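Local structure of probable enoyl-CoA hydratase/isomerase (Pseudomonas aeruginosa PAO1, 5YLO) at residues P6-V11 with A36-R40; L29-L34 with Y83-A89; L92-H97 with D117-C122; R132-T138 with L164-A170. The protein probably acts as a Delta3,Delta2-enoyl-CoA isomerase of the crotonase family, shifting double bonds of unsaturated fatty acyl-CoA substrates. All coordinates share one frame; numbering follows the deposited sequence.

Interaction 1: residues P6-V11 with A36-R40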
# COMPACT_ATOMS: atom_id res chain seq x y z
N PRO A 6 -32.53 12.44 13.86
CA PRO A 6 -31.96 11.53 12.86
C PRO A 6 -30.65 10.92 13.31
O PRO A 6 -30.29 9.83 12.84
CB PRO A 6 -31.76 12.44 11.64
CG PRO A 6 -31.55 13.80 12.24
CD PRO A 6 -32.46 13.85 13.44
N LEU A 7 -29.94 11.57 14.22
CA LEU A 7 -28.64 11.13 14.70
C LEU A 7 -28.62 11.28 16.21
O LEU A 7 -28.77 12.39 16.73
CB LEU A 7 -27.53 11.96 14.06
CG LEU A 7 -26.11 11.41 14.08
CD1 LEU A 7 -25.89 10.45 12.93
CD2 LEU A 7 -25.12 12.56 14.03
N GLN A 8 -28.46 10.16 16.92
CA GLN A 8 -28.39 10.18 18.37
C GLN A 8 -26.96 10.50 18.79
O GLN A 8 -26.03 9.78 18.41
CB GLN A 8 -28.85 8.85 18.97
CG GLN A 8 -29.27 8.95 20.43
CD GLN A 8 -28.54 7.97 21.33
OE1 GLN A 8 -27.68 7.21 20.88
NE2 GLN A 8 -28.89 7.97 22.62
N THR A 9 -26.79 11.56 19.58
CA THR A 9 -25.48 12.05 19.96
C THR A 9 -25.35 12.05 21.48
O THR A 9 -26.25 12.53 22.18
CB THR A 9 -25.25 13.46 19.41
OG1 THR A 9 -25.32 13.43 17.98
CG2 THR A 9 -23.89 13.97 19.84
N ARG A 10 -24.24 11.52 21.98
CA ARG A 10 -23.94 11.58 23.40
C ARG A 10 -22.43 11.74 23.56
O ARG A 10 -21.65 11.17 22.80
CB ARG A 10 -24.45 10.32 24.14
CG ARG A 10 -23.59 9.08 23.98
CD ARG A 10 -24.43 7.80 23.94
NE ARG A 10 -23.60 6.61 24.17
CZ ARG A 10 -23.90 5.40 23.72
NH1 ARG A 10 -25.00 5.20 23.00
NH2 ARG A 10 -23.09 4.38 23.97
N VAL A 11 -22.03 12.55 24.54
CA VAL A 11 -20.63 12.86 24.79
C VAL A 11 -20.31 12.47 26.23
O VAL A 11 -20.85 13.07 27.17
CB VAL A 11 -20.30 14.33 24.54
CG1 VAL A 11 -18.84 14.61 24.85
CG2 VAL A 11 -20.62 14.71 23.10
N ALA A 36 -27.13 16.12 9.22
CA ALA A 36 -27.04 16.15 10.67
C ALA A 36 -25.66 15.72 11.15
O ALA A 36 -25.01 16.43 11.93
CB ALA A 36 -28.13 15.26 11.28
N LEU A 37 -25.20 14.55 10.69
CA LEU A 37 -23.84 14.11 10.99
C LEU A 37 -22.83 15.12 10.47
O LEU A 37 -21.78 15.35 11.09
CB LEU A 37 -23.62 12.73 10.37
CG LEU A 37 -22.36 11.91 10.64
CD1 LEU A 37 -22.07 11.84 12.12
CD2 LEU A 37 -22.52 10.50 10.07
N HIS A 38 -23.12 15.74 9.33
CA HIS A 38 -22.19 16.73 8.81
C HIS A 38 -22.05 17.92 9.75
O HIS A 38 -20.95 18.42 9.94
CB HIS A 38 -22.57 17.21 7.42
CG HIS A 38 -21.56 18.14 6.81
ND1 HIS A 38 -21.01 17.93 5.57
CD2 HIS A 38 -20.97 19.25 7.31
CE1 HIS A 38 -20.14 18.89 5.31
NE2 HIS A 38 -20.10 19.71 6.35
N VAL A 39 -23.16 18.39 10.33
CA VAL A 39 -23.04 19.54 11.22
C VAL A 39 -22.49 19.13 12.58
O VAL A 39 -21.71 19.87 13.19
CB VAL A 39 -24.40 20.25 11.35
CG1 VAL A 39 -24.30 21.46 12.27
CG2 VAL A 39 -24.91 20.68 9.98
N ARG A 40 -22.87 17.95 13.08
CA ARG A 40 -22.39 17.50 14.38
C ARG A 40 -20.88 17.25 14.35
O ARG A 40 -20.19 17.49 15.35
CB ARG A 40 -23.13 16.23 14.80
CG ARG A 40 -22.80 15.72 16.20
CD ARG A 40 -23.56 16.47 17.29
NE ARG A 40 -22.81 17.59 17.84
CZ ARG A 40 -21.97 17.50 18.88
NH1 ARG A 40 -21.34 18.57 19.31
NH2 ARG A 40 -21.78 16.34 19.48
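L7 and L37 form the buried end of this contact, while T9 and R40 form its more open end. The strand at L7-V11 runs nearly parallel to the helix at A36-R40, with 23° between the two directions and axes 9.7 Å apart. L7 aims at the helix. Its CD2 lands on L37 CA at 3.6 Å and also meets L37 CD1. The other branch, CD1, faces L37 CB and CD1 less closely. P6 sets its CG against the methyl of A36.

R40 can be followed from its root. CB lies near L7 CD2, at 4.2 Å. CG is anti to the backbone N (chi1 -175°) and comes up to T9 OG1 at 3.8 Å. The chain then bends at chi2 and chi3 so that it lies across T9. CD rests on both branches of T9, with OG1 and CG2 each at 3.6 Å from it. CZ, the centre of the guanidinium, lies 4.1 Å from T9 CG2, and the group presents its edge to the strand. NH2 sits 3.2 Å from T9 CG2, a close approach, and also near V11 CG2, at 4.1 Å. R40 therefore uses its aliphatic stem to cover T9 and carries its charge toward V11, an exposed residue.

L18 of strand 15-20, the neighbouring strand, touches T9 and also reaches L37 and R40 of the helix. The whole is an alpha/beta layer: helix 31-46 lies against the N-terminal antiparallel hairpin of strands 7-12 and 15-20, at the edge of the main sheet of the crotonase fold.

Interaction 2: residues L29-L34 with Y83-A89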
# COMPACT_ATOMS: atom_id res chain seq x y z
N LEU A 29 -28.73 6.05 4.43
CA LEU A 29 -28.28 7.44 4.37
C LEU A 29 -29.23 8.26 3.51
O LEU A 29 -29.44 7.96 2.33
CB LEU A 29 -26.86 7.51 3.81
CG LEU A 29 -25.74 6.90 4.66
CD1 LEU A 29 -24.42 6.86 3.90
CD2 LEU A 29 -25.59 7.67 5.97
N ASP A 30 -29.81 9.31 4.10
CA ASP A 30 -30.59 10.29 3.37
C ASP A 30 -30.06 11.67 3.71
O ASP A 30 -29.21 11.84 4.60
CB ASP A 30 -32.09 10.19 3.67
CG ASP A 30 -32.39 10.21 5.16
OD1 ASP A 30 -31.49 10.49 5.97
OD2 ASP A 30 -33.56 9.96 5.52
N ILE A 31 -30.55 12.68 3.00
CA ILE A 31 -30.06 14.05 3.20
C ILE A 31 -30.18 14.49 4.65
O ILE A 31 -29.22 15.07 5.18
CB ILE A 31 -30.72 15.01 2.20
CG1 ILE A 31 -30.46 14.53 0.77
CG2 ILE A 31 -30.14 16.40 2.34
CD1 ILE A 31 -30.83 15.53 -0.31
N PRO A 32 -31.30 14.24 5.37
CA PRO A 32 -31.32 14.64 6.79
C PRO A 32 -30.22 13.99 7.61
O PRO A 32 -29.61 14.67 8.45
CB PRO A 32 -32.71 14.20 7.25
CG PRO A 32 -33.53 14.22 6.04
CD PRO A 32 -32.62 13.75 4.93
N THR A 33 -29.95 12.70 7.41
CA THR A 33 -28.87 12.04 8.13
C THR A 33 -27.52 12.60 7.71
O THR A 33 -26.68 12.93 8.57
CB THR A 33 -28.92 10.53 7.88
OG1 THR A 33 -30.28 10.09 7.90
CG2 THR A 33 -28.14 9.78 8.95
N LEU A 34 -27.29 12.73 6.40
CA LEU A 34 -26.03 13.29 5.91
C LEU A 34 -25.76 14.65 6.53
O LEU A 34 -24.69 14.87 7.10
CB LEU A 34 -26.06 13.39 4.38
CG LEU A 34 -26.20 12.09 3.60
CD1 LEU A 34 -26.37 12.37 2.11
CD2 LEU A 34 -25.00 11.18 3.84
N TYR A 83 -32.39 17.10 -6.69
CA TYR A 83 -32.00 16.22 -5.59
C TYR A 83 -30.51 16.37 -5.31
O TYR A 83 -29.68 16.10 -6.18
CB TYR A 83 -32.34 14.78 -5.95
CG TYR A 83 -32.19 13.79 -4.83
CD1 TYR A 83 -32.43 14.16 -3.51
CD2 TYR A 83 -31.81 12.48 -5.08
CE1 TYR A 83 -32.29 13.24 -2.48
CE2 TYR A 83 -31.67 11.56 -4.06
CZ TYR A 83 -31.91 11.95 -2.76
OH TYR A 83 -31.77 11.04 -1.74
N GLY A 84 -30.17 16.81 -4.10
CA GLY A 84 -28.79 17.10 -3.78
C GLY A 84 -28.13 16.09 -2.87
O GLY A 84 -27.34 16.47 -2.00
N TRP A 85 -28.43 14.81 -3.06
CA TRP A 85 -27.87 13.78 -2.19
C TRP A 85 -26.37 13.63 -2.39
O TRP A 85 -25.60 13.61 -1.42
CB TRP A 85 -28.58 12.45 -2.42
CG TRP A 85 -28.08 11.36 -1.51
CD1 TRP A 85 -28.58 11.01 -0.29
CD2 TRP A 85 -26.96 10.50 -1.75
NE1 TRP A 85 -27.85 9.98 0.24
CE2 TRP A 85 -26.85 9.65 -0.63
CE3 TRP A 85 -26.04 10.36 -2.80
CZ2 TRP A 85 -25.85 8.68 -0.53
CZ3 TRP A 85 -25.06 9.40 -2.70
CH2 TRP A 85 -24.97 8.57 -1.57
N THR A 86 -25.94 13.51 -3.65
CA THR A 86 -24.51 13.34 -3.93
C THR A 86 -23.71 14.49 -3.35
O THR A 86 -22.63 14.28 -2.78
CB THR A 86 -24.28 13.23 -5.44
OG1 THR A 86 -24.86 12.01 -5.93
CG2 THR A 86 -22.80 13.25 -5.77
N GLU A 87 -24.23 15.72 -3.47
CA GLU A 87 -23.52 16.88 -2.94
C GLU A 87 -23.40 16.81 -1.42
O GLU A 87 -22.36 17.15 -0.86
CB GLU A 87 -24.24 18.16 -3.37
CG GLU A 87 -24.17 18.46 -4.88
CD GLU A 87 -24.92 17.44 -5.72
OE1 GLU A 87 -26.01 17.00 -5.30
OE2 GLU A 87 -24.41 17.06 -6.80
N ALA A 88 -24.46 16.37 -0.75
CA ALA A 88 -24.43 16.27 0.71
C ALA A 88 -23.51 15.14 1.17
O ALA A 88 -22.83 15.27 2.19
CB ALA A 88 -25.84 16.07 1.26
N ALA A 89 -23.48 14.03 0.43
CA ALA A 89 -22.65 12.90 0.82
C ALA A 89 -21.16 13.22 0.65
O ALA A 89 -20.36 12.93 1.54
CB ALA A 89 -23.03 11.66 0.02
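L34 and W85 make a tight part of this contact. L34 CD1 sits over one face of the indole, 3.7 Å from the centroid of the five-membered ring, a CH-pi contact. The two side chains cross at about a right angle. The same methyl reaches A88 CB at 3.8 Å and A89 CB at 4.0 Å, so one branch of L34 fills the angle between the ring and the helix that carries it. At the ring edge, W85 NE1 gives a weak hydrogen bond to L29 O (3.3 Å, 145° at the hydrogen).

Two capped helix N-termini pack side by side here in the crotonase fold. D30 is the N-cap of helix 31-46, which follows the N-terminal hairpin, and its OD1 accepts from T33 N at 3.1 Å. Its OD2 pairs with R22 in a salt bridge. G84 is the N-cap of helix 85-97.

L34 and L29 are buried; I31 and Y83 are partly exposed. I31 is still well packed: its CD1 meets Y83 CE1 at 3.5 Å and W85 N at 3.7 Å. Its other branch, CG2, is only loosely set against A88 CB, at 4.4 Å. Y83 OH bonds to E70. On the outer side, exposed E87 packs on Q233 of a second subunit.

Interaction 3: residues L92-H97 with D117-C122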
# COMPACT_ATOMS: atom_id res chain seq x y z
N LEU A 92 -19.84 15.37 3.33
CA LEU A 92 -19.70 14.64 4.59
C LEU A 92 -18.47 13.74 4.57
O LEU A 92 -17.71 13.70 5.55
CB LEU A 92 -20.96 13.81 4.86
CG LEU A 92 -20.87 12.77 5.99
CD1 LEU A 92 -20.68 13.45 7.34
CD2 LEU A 92 -22.09 11.88 5.99
N MET A 93 -18.26 13.01 3.48
CA MET A 93 -17.10 12.12 3.40
C MET A 93 -15.80 12.89 3.53
O MET A 93 -14.86 12.44 4.20
CB MET A 93 -17.13 11.34 2.08
CG MET A 93 -18.36 10.48 1.90
SD MET A 93 -18.50 9.21 3.16
CE MET A 93 -19.95 8.33 2.57
N GLY A 94 -15.72 14.07 2.90
CA GLY A 94 -14.49 14.84 2.95
C GLY A 94 -14.13 15.33 4.34
O GLY A 94 -12.96 15.29 4.73
N ARG A 95 -15.13 15.86 5.05
CA ARG A 95 -14.96 16.37 6.42
C ARG A 95 -14.61 15.30 7.46
O ARG A 95 -13.73 15.50 8.30
CB ARG A 95 -16.21 17.14 6.86
CG ARG A 95 -16.16 17.64 8.29
CD ARG A 95 -17.41 18.41 8.65
NE ARG A 95 -17.59 19.60 7.82
CZ ARG A 95 -17.10 20.80 8.12
NH1 ARG A 95 -17.31 21.82 7.30
NH2 ARG A 95 -16.40 20.98 9.23
N LEU A 96 -15.30 14.17 7.40
CA LEU A 96 -15.04 13.05 8.30
C LEU A 96 -13.65 12.49 8.08
O LEU A 96 -12.93 12.19 9.04
CB LEU A 96 -16.09 11.95 8.12
CG LEU A 96 -15.92 10.74 9.04
CD1 LEU A 96 -16.02 11.15 10.50
CD2 LEU A 96 -16.94 9.67 8.70
N HIS A 97 -13.25 12.35 6.81
CA HIS A 97 -11.95 11.79 6.49
C HIS A 97 -10.81 12.67 7.00
O HIS A 97 -9.77 12.17 7.43
CB HIS A 97 -11.85 11.58 4.98
CG HIS A 97 -10.45 11.36 4.48
ND1 HIS A 97 -9.81 12.26 3.67
CD2 HIS A 97 -9.58 10.34 4.68
CE1 HIS A 97 -8.60 11.81 3.38
NE2 HIS A 97 -8.43 10.65 3.99
N ASP A 117 -18.38 3.28 2.85
CA ASP A 117 -17.53 4.45 2.64
C ASP A 117 -17.49 5.34 3.87
O ASP A 117 -16.46 5.97 4.16
CB ASP A 117 -18.00 5.24 1.42
CG ASP A 117 -17.90 4.45 0.13
OD1 ASP A 117 -17.20 3.42 0.11
OD2 ASP A 117 -18.51 4.87 -0.88
N LEU A 118 -18.59 5.40 4.62
CA LEU A 118 -18.62 6.20 5.84
C LEU A 118 -17.64 5.65 6.88
O LEU A 118 -16.98 6.42 7.58
CB LEU A 118 -20.04 6.23 6.41
CG LEU A 118 -20.40 7.45 7.25
CD1 LEU A 118 -20.22 8.72 6.44
CD2 LEU A 118 -21.82 7.33 7.78
N ALA A 119 -17.53 4.32 6.97
CA ALA A 119 -16.58 3.73 7.91
C ALA A 119 -15.14 3.88 7.44
O ALA A 119 -14.23 4.00 8.26
CB ALA A 119 -16.92 2.25 8.12
N LEU A 120 -14.92 3.88 6.12
CA LEU A 120 -13.57 4.02 5.59
C LEU A 120 -12.99 5.41 5.82
O LEU A 120 -11.77 5.56 5.86
CB LEU A 120 -13.56 3.69 4.09
CG LEU A 120 -14.13 2.31 3.76
CD1 LEU A 120 -14.16 2.08 2.25
CD2 LEU A 120 -13.33 1.22 4.46
N CYS A 121 -13.84 6.43 5.97
CA CYS A 121 -13.39 7.77 6.29
C CYS A 121 -12.93 7.91 7.74
O CYS A 121 -12.31 8.92 8.08
CB CYS A 121 -14.49 8.79 6.00
SG CYS A 121 -14.95 8.92 4.25
N CYS A 122 -13.23 6.93 8.58
CA CYS A 122 -12.75 6.96 9.95
C CYS A 122 -11.32 6.43 10.02
O CYS A 122 -10.86 5.68 9.16
CB CYS A 122 -13.67 6.14 10.86
SG CYS A 122 -15.38 6.74 10.90
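H97 and C121 bring the two backbones closest, with CA atoms 4.3 Å apart, and H97 CA directs its hydrogen at C121 O (3.3 Å, 165° at the hydrogen). This CA-H...O contact lies toward the C-terminal end of both segments. Beside it, H97 CB rests against C121 CB.

Sulfur carries much of the rest. M93 has CG anti to the carbonyl carbon (chi1 -60°) and bends again at chi2, which folds its end across to helix 114-120 and the loop that follows it. SD then meets C121 SG at 3.7 Å and L118 CD1 at the same distance. CE goes further along and touches D117 CB at 3.8 Å. L118 CD1 is shared: L92 CD2 also meets it, with the two leucine side chains crossing at about a right angle. L96, one residue before H97, packs its CD2 on C121 CB at 3.8 Å. That methyl also lies 3.4 Å from L118 O and 4.0 Å from C122 SG.

D117 OD2 makes a weak hydrogen bond to a bound glycerol, which may mark a pocket. In the crotonase family the start of the helix that holds D117 lies by the oxyanion hole, and this chain is probably alike.

Helix 85-97 lies against helix 114-120, helix 31-46 (L34, L37 and L41 on L92) and the main sheet, where L55 of strand 52-56 touches L96, L118 and C122. M93 and H97 also pack on L229 and L225 of a second subunit.

Interaction 4: residues R132-T138 with L164-A170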
# COMPACT_ATOMS: atom_id res chain seq x y z
N ARG A 132 -21.13 -7.51 7.85
CA ARG A 132 -20.91 -7.93 6.47
C ARG A 132 -20.68 -6.69 5.62
O ARG A 132 -21.20 -5.61 5.91
CB ARG A 132 -22.11 -8.73 5.94
CG ARG A 132 -22.52 -9.89 6.84
CD ARG A 132 -22.16 -11.22 6.22
NE ARG A 132 -22.95 -11.47 5.02
CZ ARG A 132 -22.71 -12.44 4.15
NH1 ARG A 132 -23.49 -12.59 3.08
NH2 ARG A 132 -21.69 -13.27 4.34
N PHE A 133 -19.89 -6.84 4.56
CA PHE A 133 -19.45 -5.70 3.77
C PHE A 133 -19.75 -5.93 2.30
O PHE A 133 -19.41 -6.98 1.74
CB PHE A 133 -17.96 -5.44 3.98
CG PHE A 133 -17.61 -5.05 5.39
CD1 PHE A 133 -17.35 -6.02 6.34
CD2 PHE A 133 -17.56 -3.72 5.76
CE1 PHE A 133 -17.04 -5.67 7.65
CE2 PHE A 133 -17.24 -3.36 7.06
CZ PHE A 133 -16.98 -4.34 8.00
N LYS A 134 -20.37 -4.93 1.66
CA LYS A 134 -20.73 -4.98 0.25
C LYS A 134 -20.30 -3.68 -0.42
O LYS A 134 -20.39 -2.60 0.17
CB LYS A 134 -22.24 -5.18 0.07
CG LYS A 134 -22.71 -6.63 0.04
CD LYS A 134 -24.22 -6.70 -0.09
CE LYS A 134 -24.67 -8.01 -0.71
NZ LYS A 134 -26.15 -8.03 -0.88
N ALA A 135 -19.84 -3.79 -1.66
CA ALA A 135 -19.39 -2.63 -2.41
C ALA A 135 -19.53 -2.90 -3.90
O ALA A 135 -19.40 -4.03 -4.36
CB ALA A 135 -17.93 -2.28 -2.10
N GLY A 136 -19.79 -1.83 -4.65
CA GLY A 136 -19.82 -1.95 -6.10
C GLY A 136 -20.98 -2.80 -6.55
O GLY A 136 -22.14 -2.50 -6.25
N TYR A 137 -20.68 -3.88 -7.26
CA TYR A 137 -21.71 -4.78 -7.75
C TYR A 137 -22.31 -5.58 -6.60
O TYR A 137 -21.59 -6.27 -5.87
CB TYR A 137 -21.11 -5.72 -8.80
CG TYR A 137 -22.09 -6.67 -9.46
CD1 TYR A 137 -23.34 -6.24 -9.88
CD2 TYR A 137 -21.74 -7.99 -9.70
CE1 TYR A 137 -24.23 -7.10 -10.49
CE2 TYR A 137 -22.62 -8.86 -10.31
CZ TYR A 137 -23.86 -8.42 -10.71
OH TYR A 137 -24.74 -9.28 -11.32
N THR A 138 -23.63 -5.48 -6.43
CA THR A 138 -24.35 -6.21 -5.39
C THR A 138 -25.05 -7.45 -5.92
O THR A 138 -25.34 -8.37 -5.13
CB THR A 138 -25.37 -5.28 -4.71
OG1 THR A 138 -24.70 -4.10 -4.25
CG2 THR A 138 -26.02 -5.96 -3.51
N LEU A 164 -13.74 -7.12 -4.32
CA LEU A 164 -14.89 -6.66 -3.55
C LEU A 164 -15.84 -5.84 -4.41
O LEU A 164 -17.06 -5.93 -4.26
CB LEU A 164 -14.42 -5.86 -2.34
CG LEU A 164 -15.52 -5.31 -1.43
CD1 LEU A 164 -16.41 -6.44 -0.95
CD2 LEU A 164 -14.91 -4.56 -0.26
N LEU A 165 -15.30 -5.03 -5.33
CA LEU A 165 -16.15 -4.17 -6.14
C LEU A 165 -16.79 -4.93 -7.30
O LEU A 165 -17.98 -4.73 -7.59
CB LEU A 165 -15.33 -2.99 -6.67
CG LEU A 165 -15.03 -1.87 -5.67
CD1 LEU A 165 -13.89 -0.99 -6.17
CD2 LEU A 165 -16.28 -1.03 -5.42
N PHE A 166 -16.04 -5.80 -7.97
CA PHE A 166 -16.56 -6.44 -9.17
C PHE A 166 -17.38 -7.69 -8.88
O PHE A 166 -18.32 -7.99 -9.63
CB PHE A 166 -15.41 -6.79 -10.13
CG PHE A 166 -14.68 -5.59 -10.66
CD1 PHE A 166 -15.20 -4.32 -10.52
CD2 PHE A 166 -13.46 -5.75 -11.32
CE1 PHE A 166 -14.52 -3.22 -11.01
CE2 PHE A 166 -12.78 -4.65 -11.81
CZ PHE A 166 -13.31 -3.38 -11.66
N LEU A 167 -17.06 -8.43 -7.83
CA LEU A 167 -17.87 -9.57 -7.43
C LEU A 167 -19.01 -9.11 -6.54
O LEU A 167 -18.90 -8.14 -5.79
CB LEU A 167 -17.03 -10.61 -6.70
CG LEU A 167 -15.80 -11.12 -7.45
CD1 LEU A 167 -15.12 -12.22 -6.66
CD2 LEU A 167 -16.19 -11.60 -8.84
N ASP A 168 -20.13 -9.83 -6.62
CA ASP A 168 -21.32 -9.45 -5.87
C ASP A 168 -21.33 -9.99 -4.44
O ASP A 168 -22.23 -9.63 -3.67
CB ASP A 168 -22.58 -9.91 -6.59
CG ASP A 168 -23.04 -11.27 -6.12
OD1 ASP A 168 -22.42 -12.28 -6.54
OD2 ASP A 168 -24.00 -11.33 -5.34
N GLU A 169 -20.37 -10.84 -4.07
CA GLU A 169 -20.41 -11.46 -2.76
C GLU A 169 -20.02 -10.46 -1.68
O GLU A 169 -19.20 -9.56 -1.90
CB GLU A 169 -19.48 -12.67 -2.71
CG GLU A 169 -18.00 -12.33 -2.84
CD GLU A 169 -17.13 -13.55 -3.07
OE1 GLU A 169 -17.69 -14.64 -3.30
OE2 GLU A 169 -15.89 -13.41 -3.01
N ALA A 170 -20.63 -10.61 -0.50
CA ALA A 170 -20.24 -9.80 0.65
C ALA A 170 -19.06 -10.45 1.37
O ALA A 170 -18.84 -11.66 1.28
CB ALA A 170 -21.42 -9.63 1.61
O HOH W 1 -22.47 -12.80 -0.09
O HOH W 2 -19.66 -6.96 -2.56
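Y137 N makes a straight hydrogen bond to L165 O, at 2.8 Å and 169° at the hydrogen. The donor lies in the carbonyl plane. L165 is near the end of its helix, so the loop after strand 132-134 ties itself to a late carbonyl of that helix. G136 comes just before the bond, in the loop. Its positive phi, 67°, suits glycine, and its CA lies close to L165 O.

A water bridges the two segments further back. It accepts from A135 N at 3.3 Å. It also lies 2.7 Å from E169 O and 3.3 Å from L164 O. The carbonyls of A135 and L164 come close here without bonding. On the apolar side, A135 CB touches L164 CG and L165 CD2.

Y137 has CG anti to its backbone N (chi1 -177°), which lays the ring beside the chain after the helix. F166 O meets CD2 at the ring edge, 3.4 Å away, and D168 CB approaches Y137 CD2 obliquely, at 3.8 Å. The carboxylate of D168 is turned well out of the ring plane. D168 CA gives a CA-H...O contact to Y137 O at 3.2 Å. At the far end A170 CB packs on K134 CG at 3.6 Å, and also lies over one face of the R132 guanidinium, offset toward its rim.

Strand 132-134 lies between strands 111-112 and 171-172 in a small sheet. M116 of helix 114-120 covers F133 and A135, while L152 of helix 146-156 packs on L164 and L165. Y137 meets P206 of a second subunit, and F166 meets F210 of that subunit.

The four contacts follow the chain from the N-terminal hairpin to the later helices. Interactions 1 and 2 share helix 31-46 and alternate along the sequence, with centres about 15 Å apart. Interactions 2 and 3 share helix 85-97 and touch through L34 and L92. Interaction 3 also touches interaction 1, through L37 with L92 and L118, and has its centre about 5 Å from the centre of the chain. Interaction 4 stands apart, its centre about 28 Å from that of interaction 1 and on the opposite side of the chain's centre. Its segment 132-138 begins in the small second sheet. Interactions 2, 3 and 4 all touch a second subunit, while interaction 1 touches none.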